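Local coordinates for protein autolysin E (Staphylococcus aureus, PDB 4PI8) that probably cleaves the glycan strands of bacterial cell-wall peptidoglycan as an N-acetylglucosaminidase and binds the NAG-NAM disaccharide, at residues A[122-133]-A[148-159]. The protein carries 1 engineered substitution. Numbering follows the deposited sequence. Where two conformers were deposited one is given.
Sequences DGKKRYYNFFGI and AEKEQWTSPDKA. With AMU (N-acetyl-beta-muramic acid), chain B.
Just past strand 125-127, the second strand of a beta-hairpin, Tyr128 bonds to Trp153 in the linker between helices 147-150 and 156-172, on the chain that runs on into the glycan pocket. Their one direct hydrogen bond runs from Tyr128 N to Trp153 O at 2.9 Å. The same carbonyl oxygen meets Tyr127 CA in a CA-H...O contact, and Thr154 CA approaches Arg126 O in another. A water accepts from Arg126 N and donates to Thr154 O, extending this backbone pairing past the direct bond. Helix 147-150 ends in a Schellman motif at Gln152, and an inverse gamma turn centred on Trp153 follows; Ser155 OG then caps the next helix by accepting from Lys158 N.

Aromatic side chains make most of the remaining contacts. Glu149 CA lies over one face of the Tyr127 ring, 4.0 Å from its centroid, while the methyl CG2 of Thr154 lies 3.6 Å from Tyr127 CE1. With CG anti to its carbonyl carbon (chi1 -64°), Tyr128 lays its ring against Pro156, whose CD sits over the ring centre at 3.9 Å in a CH-pi contact. Ala159 CB packs against Tyr128 CB and also lies over a face of the Phe130 ring, offset toward its rim. Tyr128 O meets the indole of Trp153 in its plane, 3.4 Å from CE3.

In this lysozyme-clan protein the segment 122-133 ends at the glycan pocket, where Gly132 O comes within 3.5 Å of C7 of the bound N-acetylmuramic acid. The Asn129 side chain bridges to the Ile133 backbone, OD1 accepting from Ile133 N and ND2 donating to Ile133 O at 2.8 Å, which holds the turn 129-133 together. The Ile133 side chain touches Trp153 CH2 through CD1, and a water links Ile133 O to Ala148 N, tying the pocket-lining chain back to helix 147-150.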
ATOM      1  N   ASP A 122     -12.405   1.796 -21.185  1.00 28.62           N
ATOM      2  CA  ASP A 122     -11.664   1.907 -22.478  1.00 33.48           C
ATOM      3  C   ASP A 122     -12.193   0.919 -23.489  1.00 35.96           C
ATOM      4  O   ASP A 122     -11.848  -0.289 -23.454  1.00 35.73           O
ATOM      5  CB  ASP A 122     -10.194   1.642 -22.249  1.00 40.25           C
ATOM      6  CG  ASP A 122      -9.336   1.861 -23.502  1.00 47.11           C
ATOM      7  OD1 ASP A 122      -9.602   2.795 -24.312  1.00 49.26           O
ATOM      8  OD2 ASP A 122      -8.358   1.100 -23.643  1.00 52.58           O
ATOM      9  N   GLY A 123     -13.035   1.421 -24.395  1.00 39.18           N
ATOM     10  CA  GLY A 123     -13.746   0.549 -25.341  1.00 32.77           C
ATOM     11  C   GLY A 123     -14.750  -0.372 -24.647  1.00 29.50           C
ATOM     12  O   GLY A 123     -15.578   0.097 -23.871  1.00 33.48           O
ATOM     13  N   LYS A 124     -14.693  -1.662 -24.937  1.00 29.60           N
ATOM     14  CA  LYS A 124     -15.640  -2.620 -24.373  1.00 30.10           C
ATOM     15  C   LYS A 124     -15.234  -2.993 -22.942  1.00 30.00           C
ATOM     16  O   LYS A 124     -15.982  -3.652 -22.229  1.00 26.49           O
ATOM     17  CB  LYS A 124     -15.676  -3.920 -25.202  1.00 31.21           C
ATOM     18  CG  LYS A 124     -15.994  -3.759 -26.696  1.00 36.32           C
ATOM     19  CD  LYS A 124     -17.458  -3.383 -26.941  1.00 37.58           C
ATOM     20  CE  LYS A 124     -17.776  -3.416 -28.453  1.00 39.59           C
ATOM     21  NZ  LYS A 124     -19.237  -3.450 -28.748  1.00 39.84           N
ATOM     22  N   LYS A 125     -14.011  -2.638 -22.549  1.00 27.81           N
ATOM     23  CA  LYS A 125     -13.483  -3.035 -21.216  1.00 27.31           C
ATOM     24  C   LYS A 125     -13.458  -1.895 -20.202  1.00 26.44           C
ATOM     25  O   LYS A 125     -13.491  -0.706 -20.522  1.00 29.68           O
ATOM     26  CB  LYS A 125     -12.068  -3.559 -21.407  1.00 31.59           C
ATOM     27  CG  LYS A 125     -12.003  -4.882 -22.154  1.00 37.19           C
ATOM     28  CD  LYS A 125     -10.569  -5.238 -22.524  1.00 43.81           C
ATOM     29  CE  LYS A 125     -10.476  -5.981 -23.852  1.00 49.62           C
ATOM     30  NZ  LYS A 125      -9.055  -6.125 -24.270  1.00 55.32           N
ATOM     31  N   ARG A 126     -13.343  -2.279 -18.940  1.00 22.87           N
ATOM     32  CA  ARG A 126     -13.187  -1.348 -17.822  0.50 24.26           C
ATOM     33  C   ARG A 126     -12.036  -1.883 -17.022  1.00 21.26           C
ATOM     34  O   ARG A 126     -11.918  -3.100 -16.842  1.00 22.72           O
ATOM     35  CB  ARG A 126     -14.450  -1.311 -16.962  0.50 26.23           C
ATOM     36  CG  ARG A 126     -14.522  -0.220 -15.927  0.50 28.47           C
ATOM     37  CD  ARG A 126     -15.972  -0.010 -15.503  0.50 30.04           C
ATOM     38  NE  ARG A 126     -16.839  -0.203 -16.651  0.50 31.88           N
ATOM     39  CZ  ARG A 126     -17.587   0.738 -17.224  0.50 34.14           C
ATOM     40  NH1 ARG A 126     -17.609   1.975 -16.751  0.50 36.34           N
ATOM     41  NH2 ARG A 126     -18.303   0.431 -18.299  0.50 34.93           N
ATOM     42  N   TYR A 127     -11.150  -0.963 -16.603  1.00 20.07           N
ATOM     43  CA  TYR A 127      -9.973  -1.326 -15.795  1.00 18.89           C
ATOM     44  C   TYR A 127     -10.137  -0.821 -14.390  1.00 16.70           C
ATOM     45  O   TYR A 127     -10.678   0.230 -14.114  1.00 17.52           O
ATOM     46  CB  TYR A 127      -8.709  -0.762 -16.442  1.00 20.27           C
ATOM     47  CG  TYR A 127      -8.490  -1.335 -17.829  1.00 23.77           C
ATOM     48  CD1 TYR A 127      -7.940  -2.574 -18.018  1.00 23.66           C
ATOM     49  CD2 TYR A 127      -8.920  -0.648 -18.957  1.00 31.90           C
ATOM     50  CE1 TYR A 127      -7.797  -3.131 -19.285  1.00 28.04           C
ATOM     51  CE2 TYR A 127      -8.754  -1.181 -20.230  1.00 31.21           C
ATOM     52  CZ  TYR A 127      -8.205  -2.410 -20.393  1.00 32.74           C
ATOM     53  OH  TYR A 127      -8.007  -2.959 -21.655  1.00 35.79           O
ATOM     54  N   TYR A 128      -9.631  -1.666 -13.443  1.00 16.37           N
ATOM     55  CA  TYR A 128      -9.758  -1.428 -11.990  1.00 16.31           C
ATOM     56  C   TYR A 128      -8.361  -1.419 -11.389  1.00 13.88           C
ATOM     57  O   TYR A 128      -7.457  -2.019 -11.899  1.00 15.98           O
ATOM     58  CB  TYR A 128     -10.594  -2.571 -11.352  1.00 16.28           C
ATOM     59  CG  TYR A 128     -12.022  -2.583 -11.897  1.00 15.15           C
ATOM     60  CD1 TYR A 128     -12.290  -3.272 -13.069  1.00 16.52           C
ATOM     61  CD2 TYR A 128     -13.015  -1.932 -11.245  1.00 14.92           C
ATOM     62  CE1 TYR A 128     -13.595  -3.270 -13.575  1.00 16.37           C
ATOM     63  CE2 TYR A 128     -14.329  -1.908 -11.730  1.00 15.23           C
ATOM     64  CZ  TYR A 128     -14.573  -2.588 -12.922  1.00 15.51           C
ATOM     65  OH  TYR A 128     -15.881  -2.621 -13.434  1.00 17.69           O
ATOM     66  N   ASN A 129      -8.261  -0.662 -10.303  1.00 15.32           N
ATOM     67  CA  ASN A 129      -6.945  -0.538  -9.601  1.00 14.24           C
ATOM     68  C   ASN A 129      -7.263  -0.201  -8.169  1.00 14.03           C
ATOM     69  O   ASN A 129      -7.793   0.841  -7.855  1.00 14.84           O
ATOM     70  CB  ASN A 129      -6.193   0.589 -10.283  1.00 15.12           C
ATOM     71  CG  ASN A 129      -4.760   0.713  -9.819  1.00 17.25           C
ATOM     72  OD1 ASN A 129      -4.379   0.368  -8.701  1.00 16.50           O
ATOM     73  ND2 ASN A 129      -3.960   1.178 -10.715  1.00 17.35           N
ATOM     74  N   PHE A 130      -6.934  -1.153  -7.260  1.00 13.09           N
ATOM     75  CA  PHE A 130      -7.288  -0.987  -5.877  1.00 12.66           C
ATOM     76  C   PHE A 130      -6.113  -0.707  -4.920  1.00 12.40           C
ATOM     77  O   PHE A 130      -6.304  -0.688  -3.716  1.00 14.07           O
ATOM     78  CB  PHE A 130      -8.042  -2.245  -5.370  1.00 12.75           C
ATOM     79  CG  PHE A 130      -9.353  -2.532  -6.051  1.00 14.11           C
ATOM     80  CD1 PHE A 130     -10.145  -1.538  -6.570  1.00 14.08           C
ATOM     81  CD2 PHE A 130      -9.769  -3.836  -6.142  1.00 14.96           C
ATOM     82  CE1 PHE A 130     -11.349  -1.839  -7.215  1.00 15.30           C
ATOM     83  CE2 PHE A 130     -10.998  -4.131  -6.701  1.00 15.68           C
ATOM     84  CZ  PHE A 130     -11.769  -3.143  -7.259  1.00 14.84           C
ATOM     85  N   PHE A 131      -4.928  -0.507  -5.510  1.00 12.80           N
ATOM     86  CA  PHE A 131      -3.728  -0.321  -4.684  1.00 13.35           C
ATOM     87  C   PHE A 131      -2.887   0.883  -5.087  1.00 15.01           C
ATOM     88  O   PHE A 131      -1.673   0.901  -4.771  1.00 14.40           O
ATOM     89  CB  PHE A 131      -2.909  -1.608  -4.551  1.00 12.90           C
ATOM     90  CG  PHE A 131      -3.712  -2.789  -4.069  1.00 12.67           C
ATOM     91  CD1 PHE A 131      -3.859  -3.029  -2.726  1.00 13.41           C
ATOM     92  CD2 PHE A 131      -4.310  -3.623  -4.974  1.00 13.56           C
ATOM     93  CE1 PHE A 131      -4.590  -4.086  -2.235  1.00 12.92           C
ATOM     94  CE2 PHE A 131      -5.062  -4.673  -4.539  1.00 12.85           C
ATOM     95  CZ  PHE A 131      -5.224  -4.911  -3.175  1.00 13.41           C
ATOM     96  N   GLY A 132      -3.459   1.809  -5.830  1.00 14.33           N
ATOM     97  CA  GLY A 132      -2.694   2.975  -6.222  1.00 14.88           C
ATOM     98  C   GLY A 132      -1.506   2.657  -7.057  1.00 14.38           C
ATOM     99  O   GLY A 132      -0.437   3.323  -6.869  1.00 16.52           O
ATOM    100  N   ILE A 133      -1.544   1.738  -8.006  1.00 14.42           N
ATOM    101  CA  ILE A 133      -0.439   1.265  -8.762  1.00 15.99           C
ATOM    102  C   ILE A 133      -0.376   1.981 -10.109  1.00 18.62           C
ATOM    103  O   ILE A 133      -1.263   1.816 -10.972  1.00 19.27           O
ATOM    104  CB  ILE A 133      -0.449  -0.267  -8.940  1.00 15.95           C
ATOM    105  CG1 ILE A 133      -0.421  -0.951  -7.563  1.00 15.94           C
ATOM    106  CG2 ILE A 133       0.686  -0.755  -9.800  1.00 17.94           C
ATOM    107  CD1 ILE A 133      -0.820  -2.399  -7.566  1.00 16.45           C
ATOM    108  N   ALA A 148      -2.572  -0.719 -15.037  1.00 21.45           N
ATOM    109  CA  ALA A 148      -3.816  -1.505 -14.868  1.00 20.21           C
ATOM    110  C   ALA A 148      -4.246  -2.048 -16.230  1.00 21.51           C
ATOM    111  O   ALA A 148      -4.741  -3.164 -16.362  1.00 21.81           O
ATOM    112  CB  ALA A 148      -4.886  -0.704 -14.240  1.00 20.16           C
ATOM    113  N   GLU A 149      -4.071  -1.218 -17.257  1.00 22.70           N
ATOM    114  CA  GLU A 149      -4.429  -1.635 -18.634  1.00 24.81           C
ATOM    115  C   GLU A 149      -3.420  -2.639 -19.199  1.00 26.07           C
ATOM    116  O   GLU A 149      -3.788  -3.686 -19.728  1.00 25.96           O
ATOM    117  CB  GLU A 149      -4.560  -0.417 -19.527  1.00 27.79           C
ATOM    118  CG  GLU A 149      -4.726  -0.768 -20.999  1.00 33.91           C
ATOM    119  CD  GLU A 149      -5.222   0.415 -21.809  1.00 41.18           C
ATOM    120  OE1 GLU A 149      -5.127   1.573 -21.352  1.00 48.51           O
ATOM    121  OE2 GLU A 149      -5.717   0.180 -22.928  1.00 55.33           O
ATOM    122  N   LYS A 150      -2.138  -2.378 -18.989  1.00 25.99           N
ATOM    123  CA  LYS A 150      -1.093  -3.286 -19.392  1.00 28.54           C
ATOM    124  C   LYS A 150      -1.249  -4.689 -18.839  1.00 29.37           C
ATOM    125  O   LYS A 150      -1.012  -5.666 -19.552  1.00 28.44           O
ATOM    126  CB  LYS A 150       0.278  -2.708 -18.986  1.00 32.39           C
ATOM    127  CG  LYS A 150       1.474  -3.608 -19.261  1.00 41.46           C
ATOM    128  CD  LYS A 150       2.772  -2.800 -19.284  1.00 48.17           C
ATOM    129  CE  LYS A 150       4.005  -3.698 -19.301  1.00 53.75           C
ATOM    130  NZ  LYS A 150       4.387  -4.079 -17.914  1.00 55.57           N
ATOM    131  N   GLU A 151      -1.663  -4.792 -17.571  1.00 24.23           N
ATOM    132  CA  GLU A 151      -1.823  -6.081 -16.923  1.00 25.35           C
ATOM    133  C   GLU A 151      -3.240  -6.656 -17.060  1.00 23.67           C
ATOM    134  O   GLU A 151      -3.519  -7.705 -16.495  1.00 23.99           O
ATOM    135  CB  GLU A 151      -1.476  -5.997 -15.418  1.00 26.72           C
ATOM    136  CG  GLU A 151      -0.043  -5.683 -15.064  1.00 31.46           C
ATOM    137  CD  GLU A 151       0.981  -6.475 -15.836  1.00 34.94           C
ATOM    138  OE1 GLU A 151       0.904  -7.718 -15.916  1.00 40.41           O
ATOM    139  OE2 GLU A 151       1.884  -5.823 -16.384  1.00 39.67           O
ATOM    140  N   GLN A 152      -4.104  -5.929 -17.751  1.00 25.09           N
ATOM    141  CA  GLN A 152      -5.462  -6.320 -18.100  1.00 24.91           C
ATOM    142  C   GLN A 152      -6.263  -6.620 -16.842  1.00 21.85           C
ATOM    143  O   GLN A 152      -6.888  -7.707 -16.676  1.00 22.09           O
ATOM    144  CB  GLN A 152      -5.463  -7.497 -19.096  1.00 27.24           C
ATOM    145  CG  GLN A 152      -5.044  -7.072 -20.507  1.00 34.32           C
ATOM    146  CD  GLN A 152      -6.006  -6.035 -21.126  1.00 36.21           C
ATOM    147  OE1 GLN A 152      -5.619  -4.900 -21.425  1.00 46.15           O
ATOM    148  NE2 GLN A 152      -7.263  -6.429 -21.322  1.00 36.13           N
ATOM    149  N   TRP A 153      -6.224  -5.668 -15.925  1.00 19.02           N
ATOM    150  CA  TRP A 153      -7.065  -5.744 -14.725  1.00 18.77           C
ATOM    151  C   TRP A 153      -8.451  -5.277 -15.089  1.00 17.21           C
ATOM    152  O   TRP A 153      -8.932  -4.208 -14.721  1.00 17.32           O
ATOM    153  CB  TRP A 153      -6.526  -4.889 -13.568  1.00 17.87           C
ATOM    154  CG  TRP A 153      -5.157  -5.388 -13.101  1.00 17.95           C
ATOM    155  CD1 TRP A 153      -4.574  -6.592 -13.332  1.00 18.03           C
ATOM    156  CD2 TRP A 153      -4.266  -4.655 -12.258  1.00 16.78           C
ATOM    157  NE1 TRP A 153      -3.316  -6.648 -12.723  1.00 18.71           N
ATOM    158  CE2 TRP A 153      -3.122  -5.448 -12.082  1.00 17.34           C
ATOM    159  CE3 TRP A 153      -4.308  -3.371 -11.718  1.00 16.54           C
ATOM    160  CZ2 TRP A 153      -2.034  -4.995 -11.333  1.00 16.53           C
ATOM    161  CZ3 TRP A 153      -3.216  -2.941 -10.968  1.00 17.65           C
ATOM    162  CH2 TRP A 153      -2.113  -3.756 -10.827  1.00 17.12           C
ATOM    163  N   THR A 154      -9.149  -6.170 -15.774  1.00 18.88           N
ATOM    164  CA  THR A 154     -10.469  -5.905 -16.343  1.00 20.24           C
ATOM    165  C   THR A 154     -11.650  -6.256 -15.476  1.00 20.04           C
ATOM    166  O   THR A 154     -12.800  -6.148 -15.867  1.00 19.12           O
ATOM    167  CB  THR A 154     -10.618  -6.694 -17.692  1.00 21.41           C
ATOM    168  OG1 THR A 154     -10.375  -8.075 -17.471  1.00 23.01           O
ATOM    169  CG2 THR A 154      -9.655  -6.193 -18.728  1.00 22.79           C
ATOM    170  N   SER A 155     -11.412  -6.638 -14.208  1.00 17.54           N
ATOM    171  CA  SER A 155     -12.438  -6.881 -13.249  1.00 17.20           C
ATOM    172  C   SER A 155     -11.915  -6.547 -11.830  1.00 15.82           C
ATOM    173  O   SER A 155     -10.679  -6.546 -11.644  1.00 16.17           O
ATOM    174  CB  SER A 155     -12.857  -8.341 -13.259  1.00 17.97           C
ATOM    175  OG  SER A 155     -11.855  -9.203 -12.735  1.00 17.89           O
ATOM    176  N   PRO A 156     -12.814  -6.373 -10.865  1.00 15.61           N
ATOM    177  CA  PRO A 156     -12.374  -6.175  -9.485  1.00 15.18           C
ATOM    178  C   PRO A 156     -11.539  -7.357  -9.029  1.00 14.71           C
ATOM    179  O   PRO A 156     -10.492  -7.148  -8.353  1.00 15.21           O
ATOM    180  CB  PRO A 156     -13.673  -6.075  -8.733  1.00 14.49           C
ATOM    181  CG  PRO A 156     -14.616  -5.371  -9.714  1.00 15.73           C
ATOM    182  CD  PRO A 156     -14.266  -6.055 -11.002  1.00 15.67           C
ATOM    183  N   ASP A 157     -11.929  -8.589  -9.323  1.00 13.74           N
ATOM    184  CA  ASP A 157     -11.179  -9.725  -8.811  1.00 13.89           C
ATOM    185  C   ASP A 157      -9.780  -9.754  -9.427  1.00 15.04           C
ATOM    186  O   ASP A 157      -8.775 -10.067  -8.752  1.00 15.51           O
ATOM    187  CB  ASP A 157     -11.923 -11.057  -9.067  1.00 16.09           C
ATOM    188  CG  ASP A 157     -13.153 -11.180  -8.227  1.00 16.56           C
ATOM    189  OD1 ASP A 157     -13.459 -10.428  -7.305  1.00 17.41           O
ATOM    190  OD2 ASP A 157     -13.919 -12.175  -8.484  1.00 20.56           O
ATOM    191  N   LYS A 158      -9.641  -9.423 -10.703  1.00 14.74           N
ATOM    192  CA  LYS A 158      -8.349  -9.381 -11.352  1.00 15.96           C
ATOM    193  C   LYS A 158      -7.461  -8.246 -10.740  1.00 14.89           C
ATOM    194  O   LYS A 158      -6.246  -8.424 -10.600  1.00 16.06           O
ATOM    195  CB  LYS A 158      -8.400  -9.170 -12.854  1.00 18.74           C
ATOM    196  CG  LYS A 158      -8.879 -10.435 -13.548  1.00 20.60           C
ATOM    197  CD  LYS A 158      -9.311 -10.101 -14.959  1.00 22.52           C
ATOM    198  CE  LYS A 158      -9.701 -11.390 -15.683  1.00 27.18           C
ATOM    199  NZ  LYS A 158      -8.517 -12.243 -15.992  1.00 33.85           N
ATOM    200  N   ALA A 159      -8.083  -7.141 -10.337  1.00 14.57           N
ATOM    201  CA  ALA A 159      -7.331  -6.046  -9.663  1.00 14.86           C
ATOM    202  C   ALA A 159      -6.879  -6.451  -8.268  1.00 14.06           C
ATOM    203  O   ALA A 159      -5.782  -6.020  -7.853  1.00 13.84           O
ATOM    204  CB  ALA A 159      -8.176  -4.827  -9.606  1.00 15.28           C
TER
HETATM  205  C1  AMU B   1       3.261   6.665  -6.322  1.00 17.17           C
HETATM  206  C2  AMU B   1       3.757   5.543  -7.187  1.00 15.82           C
HETATM  207  C3  AMU B   1       5.292   5.572  -7.258  1.00 15.15           C
HETATM  208  C4  AMU B   1       5.732   6.982  -7.718  1.00 16.34           C
HETATM  209  C5  AMU B   1       5.040   8.027  -6.892  1.00 17.36           C
HETATM  210  C6  AMU B   1       5.422   9.440  -7.341  1.00 20.32           C
HETATM  211  C7  AMU B   1       2.987   3.175  -7.387  1.00 17.75           C
HETATM  212  C8  AMU B   1       2.743   1.902  -6.605  1.00 16.92           C
HETATM  213  C9  AMU B   1       6.433   3.460  -7.470  1.00 16.20           C
HETATM  214  C10 AMU B   1       6.244   2.232  -8.273  1.00 18.61           C
HETATM  215  C11 AMU B   1       7.913   3.771  -7.260  1.00 15.74           C
HETATM  216  O1  AMU B   1       1.843   6.692  -6.279  1.00 19.05           O
HETATM  217  O3  AMU B   1       5.806   4.566  -8.126  1.00 15.06           O
HETATM  218  O4  AMU B   1       7.161   6.986  -7.562  1.00 16.45           O
HETATM  219  O5  AMU B   1       3.645   7.879  -6.979  1.00 18.33           O
HETATM  220  O6  AMU B   1       4.929  10.453  -6.458  1.00 26.13           O
HETATM  221  O7  AMU B   1       2.744   3.243  -8.573  1.00 17.14           O
HETATM  222  O10 AMU B   1       6.240   1.099  -7.706  1.00 17.97           O
HETATM  223  O11 AMU B   1       6.137   2.338  -9.562  1.00 20.01           O
HETATM  224  N2  AMU B   1       3.357   4.217  -6.653  1.00 16.19           N
HETATM  225  O   HOH W   1     -13.675  -5.076 -18.386  1.00 22.67           O
HETATM  226  O   HOH W   2      -5.196  -3.330  -8.276  1.00 14.61           O
HETATM  227  O   HOH W   3      -2.440   1.837 -13.398  1.00 22.81           O